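Local structure of auracyanin-A (Chloroflexus aurantiacus, 2AAN) at residues 51-57 with 100-105. The protein binds a single copper ion and probably serves as an electron acceptor for the membrane-bound alternative complex III. Numbering follows the deposited sequence.
Sequences NNSAVQQ and LANGNE
N51 reaches across to 100-105 with its side-chain amide and holds both loops from the middle. With CG anti to the backbone N (chi1 -168°), ND2 lies 3.0 Å from N102 O and 3.3 Å from A101 O; both hydrogen bonds are weak and well bent at the hydrogen, consistent with one shared N-H. The other N-H of ND2 is directed to its own loop, 2.9 Å from Q56 O, arriving above that carbonyl's plane. OD1 turns the other way and accepts from S53 N, an Asx turn, so both ends of this buried amide are engaged and its rotation is fixed.

Two backbone bonds join the loops alongside it. N51 N donates to E105 O at 2.9 Å, and N104 N meets S53 O at 2.8 Å, where G103 CA also brings up a C-H. At the exposed margin the carboxamide of N104 folds back, its OD1 resting 3.4 Å from A54 CB. On the far side the Q57 chain passes across L100, whose CD2 touches Q57 OE1, and Q57 NE2 is hydrogen-bonded to Y86 OH.

Behind these contacts each loop braces itself. Residues 102-105 form a type II turn, and E105 OE1 takes N102 N on the anti side of its carboxylate, 2.8 Å away. S53 OG accepts from V55 N in an ST turn and is also hydrogen-bonded to E28 OE2.

The chain then runs directly into H58, a copper ligand whose backbone is hydrogen-bonded to A101 and whose side chain packs on N51; Q56 lies against a second ligand, H128. Two loops, one leaving strand 44-50 and one entering strand 106-112, are thus pinned together at the copper end of the cupredoxin fold, where the blue-copper ligands H58, C123, H128 and M132 sit.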
# COMPACT_ATOMS: atom_id res chain seq x y z
N ASN A 51 5.54 -3.91 -9.60
CA ASN A 51 6.70 -3.03 -9.52
C ASN A 51 7.27 -2.82 -10.90
O ASN A 51 7.86 -3.71 -11.48
CB ASN A 51 7.77 -3.62 -8.58
CG ASN A 51 8.83 -2.62 -8.25
OD1 ASN A 51 8.87 -1.53 -8.84
ND2 ASN A 51 9.68 -2.94 -7.28
N ASN A 52 7.11 -1.61 -11.43
CA ASN A 52 7.61 -1.28 -12.76
C ASN A 52 9.02 -0.71 -12.76
O ASN A 52 9.48 -0.19 -13.76
CB ASN A 52 6.64 -0.28 -13.41
CG ASN A 52 5.32 -0.93 -13.73
OD1 ASN A 52 5.29 -1.93 -14.43
ND2 ASN A 52 4.21 -0.38 -13.22
N SER A 53 9.69 -0.77 -11.62
CA SER A 53 11.10 -0.39 -11.53
C SER A 53 11.93 -1.66 -11.36
O SER A 53 11.50 -2.62 -10.70
CB SER A 53 11.36 0.53 -10.34
OG SER A 53 12.75 0.76 -10.14
N ALA A 54 13.12 -1.62 -11.92
CA ALA A 54 14.08 -2.71 -11.82
C ALA A 54 14.95 -2.50 -10.58
O ALA A 54 15.64 -3.40 -10.16
CB ALA A 54 14.95 -2.72 -13.07
N VAL A 55 14.88 -1.31 -9.97
CA VAL A 55 15.88 -0.90 -8.97
C VAL A 55 15.30 -0.33 -7.66
O VAL A 55 16.03 0.21 -6.82
CB VAL A 55 16.85 0.11 -9.61
CG1 VAL A 55 17.53 -0.51 -10.84
CG2 VAL A 55 16.14 1.41 -10.00
N GLN A 56 14.00 -0.47 -7.47
CA GLN A 56 13.36 -0.01 -6.28
C GLN A 56 12.68 -1.23 -5.74
O GLN A 56 12.35 -2.14 -6.53
CB GLN A 56 12.36 1.05 -6.63
CG GLN A 56 12.96 2.30 -7.16
CD GLN A 56 13.56 3.16 -6.08
OE1 GLN A 56 13.43 2.88 -4.88
NE2 GLN A 56 14.16 4.26 -6.49
N GLN A 57 12.54 -1.26 -4.42
CA GLN A 57 11.53 -2.09 -3.77
C GLN A 57 10.37 -1.18 -3.46
O GLN A 57 10.56 -0.01 -3.24
CB GLN A 57 12.06 -2.80 -2.49
CG GLN A 57 12.99 -1.98 -1.67
CD GLN A 57 13.47 -2.66 -0.44
OE1 GLN A 57 13.04 -3.75 -0.09
NE2 GLN A 57 14.38 -1.99 0.26
N LEU A 100 6.35 -7.39 0.10
CA LEU A 100 7.34 -6.48 -0.40
C LEU A 100 7.71 -6.85 -1.81
O LEU A 100 8.10 -7.98 -2.07
CB LEU A 100 8.57 -6.55 0.47
CG LEU A 100 9.68 -5.52 0.33
CD1 LEU A 100 9.20 -4.10 0.47
CD2 LEU A 100 10.69 -5.78 1.42
N ALA A 101 7.64 -5.91 -2.73
CA ALA A 101 7.92 -6.23 -4.12
C ALA A 101 9.32 -5.75 -4.49
O ALA A 101 9.62 -4.58 -4.41
CB ALA A 101 6.89 -5.68 -5.01
N ASN A 102 10.17 -6.69 -4.89
CA ASN A 102 11.48 -6.37 -5.42
C ASN A 102 11.40 -5.92 -6.85
O ASN A 102 10.31 -5.89 -7.44
CB ASN A 102 12.40 -7.58 -5.26
CG ASN A 102 12.72 -7.86 -3.80
OD1 ASN A 102 12.77 -6.94 -2.98
ND2 ASN A 102 12.94 -9.10 -3.47
N GLY A 103 12.54 -5.56 -7.42
CA GLY A 103 12.61 -5.10 -8.81
C GLY A 103 11.84 -5.98 -9.80
O GLY A 103 11.99 -7.20 -9.78
N ASN A 104 10.99 -5.36 -10.62
CA ASN A 104 10.20 -6.04 -11.64
C ASN A 104 9.25 -7.12 -11.13
O ASN A 104 8.73 -7.88 -11.90
CB ASN A 104 11.10 -6.58 -12.75
CG ASN A 104 11.87 -5.49 -13.46
OD1 ASN A 104 13.09 -5.57 -13.62
ND2 ASN A 104 11.17 -4.45 -13.89
N GLU A 105 8.96 -7.14 -9.83
CA GLU A 105 8.14 -8.17 -9.24
C GLU A 105 6.68 -7.75 -9.14
O GLU A 105 6.38 -6.59 -8.90
CB GLU A 105 8.68 -8.52 -7.85
CG GLU A 105 7.96 -9.67 -7.16
CD GLU A 105 8.60 -10.09 -5.81
OE1 GLU A 105 9.56 -9.43 -5.29
OE2 GLU A 105 8.11 -11.12 -5.27